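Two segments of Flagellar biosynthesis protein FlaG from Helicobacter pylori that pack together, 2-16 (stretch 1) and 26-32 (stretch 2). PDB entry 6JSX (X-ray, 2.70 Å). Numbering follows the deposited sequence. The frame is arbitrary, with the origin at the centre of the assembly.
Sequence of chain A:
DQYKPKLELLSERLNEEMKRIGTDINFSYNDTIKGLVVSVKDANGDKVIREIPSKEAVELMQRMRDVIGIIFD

Stretch 1 2-16: QYKPKLELLSERLNE
Stretch 2 (26-32) NFSYNDT

The contact is anchored by the carboxamide of N15, which engages the backbone of F27 through two hydrogen bonds. F27 N donates to N15 OD1 at 2.7 Å with an N-H...acceptor angle of 154°, and N15 ND2 donates to F27 O at 2.7 Å and 162°. Because one amide group satisfies both the NH and the CO of a single extended residue, it docks like the edge of a neighbouring strand. With chi1 in m (-74°) and chi2 at -35°, the CA-to-CB bond of N15 points sideways, and the end of the side chain comes nearer the strand. N26 ND2 lies 3.2 Å from N15 OD1, but the angle is too poor for a hydrogen bond.

These bonds join a helix, residues 4-16, to an extended segment, residues 26-30, running nearly antiparallel to it at 166°, with a closest axial approach of 6.8 Å. The helix follows the usual i to i-4 pattern, from L7 N to Y3 O (3.2 Å) through E16 N to E12 O (2.9 Å), although S11 N makes two weak bonds, to L7 O at 3.0 Å and to E8 O at 3.2 Å. Along the extended segment, phi/psi values are -122/150 at F27, -166/158 at S28 and -91/123 at Y29. The register sets F27 CA 5.1 Å from S11 CA and Y29 CA 5.3 Å from E8 CA, while N26 CA lies 6.0 Å from N15 CA.

S11 (chi1 m) points toward the strand, yet its hydroxyl proton is used within the helix, S11 OG donating to L7 O at 2.7 Å. Across the contact, S11 OG packs against S28 CA at 3.3 Å; this small side chain accompanies a close backbone approach. S28 turns its own CA-to-CB bond away, as does N30, whereas F27 and Y29 point toward the helix in the alternation expected of a strand.

The F27 ring (chi1 m, chi2 87°) has L14 CD1 over one face, 3.8 Å from the ring centroid and 9° off the normal, a CH-pi contact. L14 CB also approaches F27 CD1 to 3.7 Å, and N15 OD1 lies at the ring edge. Y29 (chi1 t, chi2 77°) carries the largest covered area, 120 of the 533 Å² buried in total. K4 CA sits over one face of its ring, 3.9 Å from the centroid and 15° off the normal, while L7 CB reaches Y29 CD1 at 3.7 Å and E8 CG reaches Y29 CB at 3.7 Å.

At the periphery K4 extends in all-t geometry past D31 (chi1 t). K4 CD comes within 3.4 Å of D31 OD1, but K4 NZ remains 4.3 Å from D31 OD1, beyond salt-bridge range.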

ATOM      1  N   GLN A   2      -6.411   8.335  19.294  1.00103.39           N
ATOM      2  CA  GLN A   2      -4.957   8.457  19.237  1.00108.10           C
ATOM      3  C   GLN A   2      -4.394   7.597  18.108  1.00113.58           C
ATOM      4  O   GLN A   2      -4.365   6.362  18.198  1.00110.77           O
ATOM      5  CB  GLN A   2      -4.308   8.137  20.579  1.00107.58           C
ATOM      6  CG  GLN A   2      -4.299   9.328  21.532  1.00119.77           C
ATOM      7  CD  GLN A   2      -5.631  10.088  21.567  1.00128.73           C
ATOM      8  OE1 GLN A   2      -5.824  11.056  20.820  1.00136.74           O
ATOM      9  NE2 GLN A   2      -6.549   9.654  22.435  1.00121.07           N
ATOM     10  N   TYR A   3      -3.950   8.289  17.054  1.00109.58           N
ATOM     11  CA  TYR A   3      -3.614   7.707  15.756  1.00 92.69           C
ATOM     12  C   TYR A   3      -2.103   7.539  15.527  1.00 82.58           C
ATOM     13  O   TYR A   3      -1.676   6.810  14.613  1.00 66.53           O
ATOM     14  CB  TYR A   3      -4.189   8.597  14.639  1.00 86.02           C
ATOM     15  CG  TYR A   3      -5.703   8.615  14.532  1.00 78.87           C
ATOM     16  CD1 TYR A   3      -6.400   7.481  14.146  1.00 73.77           C
ATOM     17  CD2 TYR A   3      -6.431   9.770  14.794  1.00 85.19           C
ATOM     18  CE1 TYR A   3      -7.783   7.486  14.030  1.00 80.64           C
ATOM     19  CE2 TYR A   3      -7.823   9.784  14.686  1.00 88.76           C
ATOM     20  CZ  TYR A   3      -8.491   8.633  14.302  1.00 87.28           C
ATOM     21  OH  TYR A   3      -9.864   8.614  14.187  1.00 87.38           O
ATOM     22  N   LYS A   4      -1.304   8.228  16.340  1.00 80.59           N
ATOM     23  CA  LYS A   4       0.151   8.235  16.180  1.00 71.90           C
ATOM     24  C   LYS A   4       0.819   6.879  16.463  1.00 82.29           C
ATOM     25  O   LYS A   4       1.429   6.316  15.549  1.00 78.56           O
ATOM     26  CB  LYS A   4       0.787   9.376  16.986  1.00 74.52           C
ATOM     27  CG  LYS A   4       2.306   9.436  16.954  1.00 81.58           C
ATOM     28  CD  LYS A   4       2.813  10.544  17.879  1.00 91.98           C
ATOM     29  CE  LYS A   4       4.337  10.663  17.886  1.00 95.41           C
ATOM     30  NZ  LYS A   4       4.814  11.519  19.023  1.00 98.52           N
ATOM     31  N   PRO A   5       0.688   6.334  17.705  1.00 88.27           N
ATOM     32  CA  PRO A   5       1.354   5.060  18.013  1.00 78.72           C
ATOM     33  C   PRO A   5       1.070   3.955  16.999  1.00 67.22           C
ATOM     34  O   PRO A   5       1.987   3.245  16.591  1.00 68.27           O
ATOM     35  CB  PRO A   5       0.747   4.669  19.367  1.00 78.14           C
ATOM     36  CG  PRO A   5       0.358   5.931  19.980  1.00 79.67           C
ATOM     37  CD  PRO A   5      -0.084   6.823  18.866  1.00 82.65           C
ATOM     38  N   LYS A   6      -0.183   3.825  16.588  1.00 62.21           N
ATOM     39  CA  LYS A   6      -0.577   2.713  15.734  1.00 63.49           C
ATOM     40  C   LYS A   6      -0.137   2.849  14.287  1.00 66.19           C
ATOM     41  O   LYS A   6       0.233   1.852  13.657  1.00 66.02           O
ATOM     42  CB  LYS A   6      -2.081   2.476  15.813  1.00 58.05           C
ATOM     43  CG  LYS A   6      -2.502   2.029  17.176  1.00 62.62           C
ATOM     44  CD  LYS A   6      -3.941   1.540  17.210  1.00 72.43           C
ATOM     45  CE  LYS A   6      -4.350   1.222  18.654  1.00 70.17           C
ATOM     46  NZ  LYS A   6      -3.153   0.812  19.461  1.00 69.26           N
ATOM     47  N   LEU A   7      -0.185   4.067  13.752  1.00 70.01           N
ATOM     48  CA  LEU A   7       0.275   4.286  12.382  1.00 65.09           C
ATOM     49  C   LEU A   7       1.800   4.249  12.330  1.00 62.42           C
ATOM     50  O   LEU A   7       2.384   3.899  11.298  1.00 54.09           O
ATOM     51  CB  LEU A   7      -0.289   5.586  11.789  1.00 65.14           C
ATOM     52  CG  LEU A   7      -1.786   5.529  11.440  1.00 64.59           C
ATOM     53  CD1 LEU A   7      -2.295   6.839  10.859  1.00 55.42           C
ATOM     54  CD2 LEU A   7      -2.107   4.344  10.517  1.00 52.10           C
ATOM     55  N   GLU A   8       2.433   4.586  13.457  1.00 60.21           N
ATOM     56  CA  GLU A   8       3.883   4.474  13.587  1.00 59.94           C
ATOM     57  C   GLU A   8       4.297   3.020  13.516  1.00 59.25           C
ATOM     58  O   GLU A   8       5.236   2.656  12.798  1.00 59.70           O
ATOM     59  CB  GLU A   8       4.368   5.084  14.902  1.00 68.53           C
ATOM     60  CG  GLU A   8       4.346   6.602  14.914  1.00 82.44           C
ATOM     61  CD  GLU A   8       5.312   7.205  15.913  1.00104.43           C
ATOM     62  OE1 GLU A   8       5.894   6.447  16.721  1.00109.31           O
ATOM     63  OE2 GLU A   8       5.495   8.444  15.881  1.00113.82           O
ATOM     64  N   LEU A   9       3.574   2.193  14.263  1.00 60.94           N
ATOM     65  CA  LEU A   9       3.835   0.757  14.332  1.00 61.36           C
ATOM     66  C   LEU A   9       3.532   0.105  12.987  1.00 58.53           C
ATOM     67  O   LEU A   9       4.354  -0.637  12.453  1.00 64.68           O
ATOM     68  CB  LEU A   9       2.995   0.141  15.457  1.00 68.51           C
ATOM     69  CG  LEU A   9       3.140  -1.326  15.851  1.00 69.45           C
ATOM     70  CD1 LEU A   9       4.549  -1.656  16.329  1.00 67.43           C
ATOM     71  CD2 LEU A   9       2.123  -1.643  16.929  1.00 73.78           C
ATOM     72  N   LEU A  10       2.357   0.411  12.438  1.00 57.88           N
ATOM     73  CA  LEU A  10       1.945  -0.028  11.100  1.00 55.33           C
ATOM     74  C   LEU A  10       2.992   0.318  10.044  1.00 62.80           C
ATOM     75  O   LEU A  10       3.144  -0.393   9.051  1.00 62.73           O
ATOM     76  CB  LEU A  10       0.618   0.649  10.738  1.00 61.43           C
ATOM     77  CG  LEU A  10      -0.286   0.158   9.599  1.00 58.68           C
ATOM     78  CD1 LEU A  10      -0.168   1.011   8.342  1.00 48.80           C
ATOM     79  CD2 LEU A  10      -0.028  -1.303   9.293  1.00 50.93           C
ATOM     80  N   SER A  11       3.708   1.422  10.256  1.00 64.79           N
ATOM     81  CA  SER A  11       4.730   1.845   9.314  1.00 61.68           C
ATOM     82  C   SER A  11       5.960   0.944   9.390  1.00 64.38           C
ATOM     83  O   SER A  11       6.437   0.459   8.361  1.00 60.63           O
ATOM     84  CB  SER A  11       5.109   3.314   9.528  1.00 62.91           C
ATOM     85  OG  SER A  11       4.043   4.175   9.152  1.00 59.88           O
ATOM     86  N   GLU A  12       6.466   0.720  10.603  1.00 66.01           N
ATOM     87  CA  GLU A  12       7.617  -0.165  10.802  1.00 61.82           C
ATOM     88  C   GLU A  12       7.370  -1.547  10.192  1.00 65.36           C
ATOM     89  O   GLU A  12       8.243  -2.113   9.524  1.00 66.75           O
ATOM     90  CB  GLU A  12       7.935  -0.326  12.286  1.00 56.24           C
ATOM     91  CG  GLU A  12       8.402   0.915  12.979  1.00 78.36           C
ATOM     92  CD  GLU A  12       8.563   0.694  14.467  1.00 96.67           C
ATOM     93  OE1 GLU A  12       8.598  -0.486  14.893  1.00101.71           O
ATOM     94  OE2 GLU A  12       8.642   1.694  15.209  1.00 98.31           O
ATOM     95  N   ARG A  13       6.173  -2.079  10.422  1.00 59.70           N
ATOM     96  CA  ARG A  13       5.829  -3.399   9.927  1.00 61.30           C
ATOM     97  C   ARG A  13       5.752  -3.399   8.407  1.00 57.57           C
ATOM     98  O   ARG A  13       6.305  -4.277   7.749  1.00 57.13           O
ATOM     99  CB  ARG A  13       4.518  -3.872  10.554  1.00 71.17           C
ATOM    100  CG  ARG A  13       4.587  -3.981  12.080  1.00 82.92           C
ATOM    101  CD  ARG A  13       5.685  -4.940  12.538  1.00 94.98           C
ATOM    102  NE  ARG A  13       6.081  -4.681  13.919  1.00110.64           N
ATOM    103  CZ  ARG A  13       7.324  -4.416  14.310  1.00124.27           C
ATOM    104  NH1 ARG A  13       7.581  -4.188  15.591  1.00132.37           N
ATOM    105  NH2 ARG A  13       8.313  -4.384  13.426  1.00125.39           N
ATOM    106  N   LEU A  14       5.079  -2.397   7.858  1.00 64.17           N
ATOM    107  CA  LEU A  14       5.003  -2.233   6.411  1.00 63.52           C
ATOM    108  C   LEU A  14       6.381  -2.122   5.773  1.00 64.31           C
ATOM    109  O   LEU A  14       6.659  -2.784   4.774  1.00 59.09           O
ATOM    110  CB  LEU A  14       4.132  -1.027   6.044  1.00 62.60           C
ATOM    111  CG  LEU A  14       2.658  -1.401   5.847  1.00 68.60           C
ATOM    112  CD1 LEU A  14       1.778  -0.195   5.580  1.00 62.09           C
ATOM    113  CD2 LEU A  14       2.532  -2.399   4.702  1.00 74.88           C
ATOM    114  N   ASN A  15       7.240  -1.293   6.360  1.00 64.19           N
ATOM    115  CA  ASN A  15       8.584  -1.097   5.836  1.00 62.91           C
ATOM    116  C   ASN A  15       9.416  -2.380   5.891  1.00 62.73           C
ATOM    117  O   ASN A  15      10.165  -2.673   4.960  1.00 59.50           O
ATOM    118  CB  ASN A  15       9.304   0.062   6.546  1.00 63.31           C
ATOM    119  CG  ASN A  15       8.777   1.446   6.130  1.00 59.28           C
ATOM    120  OD1 ASN A  15       8.390   1.670   4.980  1.00 53.20           O
ATOM    121  ND2 ASN A  15       8.774   2.375   7.072  1.00 51.07           N
ATOM    122  N   GLU A  16       9.275  -3.148   6.971  1.00 65.43           N
ATOM    123  CA  GLU A  16       9.995  -4.421   7.109  1.00 62.71           C
ATOM    124  C   GLU A  16       9.601  -5.386   6.015  1.00 55.98           C
ATOM    125  O   GLU A  16      10.434  -6.086   5.450  1.00 60.32           O
ATOM    126  CB  GLU A  16       9.701  -5.073   8.453  1.00 65.94           C
ATOM    127  CG  GLU A  16      10.499  -4.520   9.599  1.00 81.68           C
ATOM    128  CD  GLU A  16      10.209  -5.259  10.874  1.00 95.77           C
ATOM    129  OE1 GLU A  16       9.411  -6.223  10.813  1.00 96.41           O
ATOM    130  OE2 GLU A  16      10.771  -4.881  11.927  1.00103.37           O
ATOM    131  N   ASN A  26       8.292   3.469   0.917  1.00 54.86           N
ATOM    132  CA  ASN A  26       8.452   3.806   2.330  1.00 62.04           C
ATOM    133  C   ASN A  26       7.198   4.338   3.027  1.00 58.14           C
ATOM    134  O   ASN A  26       6.426   5.104   2.462  1.00 51.03           O
ATOM    135  CB  ASN A  26       9.612   4.786   2.528  1.00 70.01           C
ATOM    136  CG  ASN A  26       9.967   4.965   3.990  1.00 78.59           C
ATOM    137  OD1 ASN A  26       9.650   5.990   4.597  1.00 73.13           O
ATOM    138  ND2 ASN A  26      10.610   3.949   4.575  1.00 84.24           N
ATOM    139  N   PHE A  27       7.012   3.932   4.273  1.00 59.87           N
ATOM    140  CA  PHE A  27       5.877   4.392   5.054  1.00 54.21           C
ATOM    141  C   PHE A  27       6.395   5.064   6.299  1.00 56.11           C
ATOM    142  O   PHE A  27       7.468   4.725   6.797  1.00 57.82           O
ATOM    143  CB  PHE A  27       4.970   3.213   5.429  1.00 51.46           C
ATOM    144  CG  PHE A  27       4.320   2.556   4.237  1.00 57.99           C
ATOM    145  CD1 PHE A  27       4.981   1.544   3.536  1.00 56.87           C
ATOM    146  CD2 PHE A  27       3.056   2.968   3.798  1.00 52.95           C
ATOM    147  CE1 PHE A  27       4.396   0.943   2.419  1.00 54.49           C
ATOM    148  CE2 PHE A  27       2.460   2.368   2.680  1.00 49.79           C
ATOM    149  CZ  PHE A  27       3.136   1.348   1.990  1.00 51.53           C
ATOM    150  N   SER A  28       5.639   6.038   6.790  1.00 61.26           N
ATOM    151  CA  SER A  28       5.935   6.657   8.078  1.00 67.83           C
ATOM    152  C   SER A  28       4.746   7.464   8.546  1.00 62.81           C
ATOM    153  O   SER A  28       3.912   7.869   7.737  1.00 58.07           O
ATOM    154  CB  SER A  28       7.130   7.582   7.967  1.00 54.82           C
ATOM    155  OG  SER A  28       6.862   8.519   6.965  1.00 54.98           O
ATOM    156  N   TYR A  29       4.672   7.693   9.852  1.00 59.06           N
ATOM    157  CA  TYR A  29       3.711   8.646  10.368  1.00 60.82           C
ATOM    158  C   TYR A  29       4.350  10.025  10.442  1.00 64.14           C
ATOM    159  O   TYR A  29       5.384  10.201  11.089  1.00 70.72           O
ATOM    160  CB  TYR A  29       3.218   8.245  11.753  1.00 57.36           C
ATOM    161  CG  TYR A  29       2.151   9.176  12.308  1.00 69.18           C
ATOM    162  CD1 TYR A  29       0.840   9.104  11.850  1.00 73.00           C
ATOM    163  CD2 TYR A  29       2.450  10.122  13.285  1.00 63.23           C
ATOM    164  CE1 TYR A  29      -0.141   9.940  12.338  1.00 60.61           C
ATOM    165  CE2 TYR A  29       1.468  10.957  13.794  1.00 67.07           C
ATOM    166  CZ  TYR A  29       0.169  10.861  13.319  1.00 69.97           C
ATOM    167  OH  TYR A  29      -0.828  11.689  13.815  1.00 70.16           O
ATOM    168  N   ASN A  30       3.748  11.003   9.774  1.00 59.53           N
ATOM    169  CA  ASN A  30       4.149  12.385   9.990  1.00 64.40           C
ATOM    170  C   ASN A  30       3.302  13.019  11.099  1.00 68.43           C
ATOM    171  O   ASN A  30       2.067  13.063  11.007  1.00 64.33           O
ATOM    172  CB  ASN A  30       4.043  13.187   8.695  1.00 64.25           C
ATOM    173  CG  ASN A  30       4.775  14.506   8.764  1.00 76.24           C
ATOM    174  OD1 ASN A  30       4.664  15.237   9.751  1.00 72.56           O
ATOM    175  ND2 ASN A  30       5.540  14.816   7.717  1.00 65.94           N
ATOM    176  N   ASP A  31       3.959  13.499  12.151  1.00 70.41           N
ATOM    177  CA  ASP A  31       3.233  14.128  13.247  1.00 74.16           C
ATOM    178  C   ASP A  31       2.931  15.603  12.946  1.00 76.95           C
ATOM    179  O   ASP A  31       2.055  16.215  13.555  1.00 87.42           O
ATOM    180  CB  ASP A  31       3.986  13.968  14.576  1.00 79.82           C
ATOM    181  CG  ASP A  31       3.108  14.274  15.786  1.00 82.90           C
ATOM    182  OD1 ASP A  31       2.284  13.410  16.168  1.00 75.08           O
ATOM    183  OD2 ASP A  31       3.230  15.385  16.346  1.00 94.59           O
ATOM    184  N   THR A  32       3.654  16.165  11.987  1.00 81.38           N
ATOM    185  CA  THR A  32       3.436  17.549  11.597  1.00 85.23           C
ATOM    186  C   THR A  32       2.175  17.705  10.739  1.00 81.57           C
ATOM    187  O   THR A  32       1.338  18.569  11.006  1.00 83.02           O
ATOM    188  CB  THR A  32       4.670  18.102  10.883  1.00 83.94           C
ATOM    189  OG1 THR A  32       5.778  18.068  11.791  1.00 87.07           O
ATOM    190  CG2 THR A  32       4.432  19.526  10.411  1.00 87.66           C
TER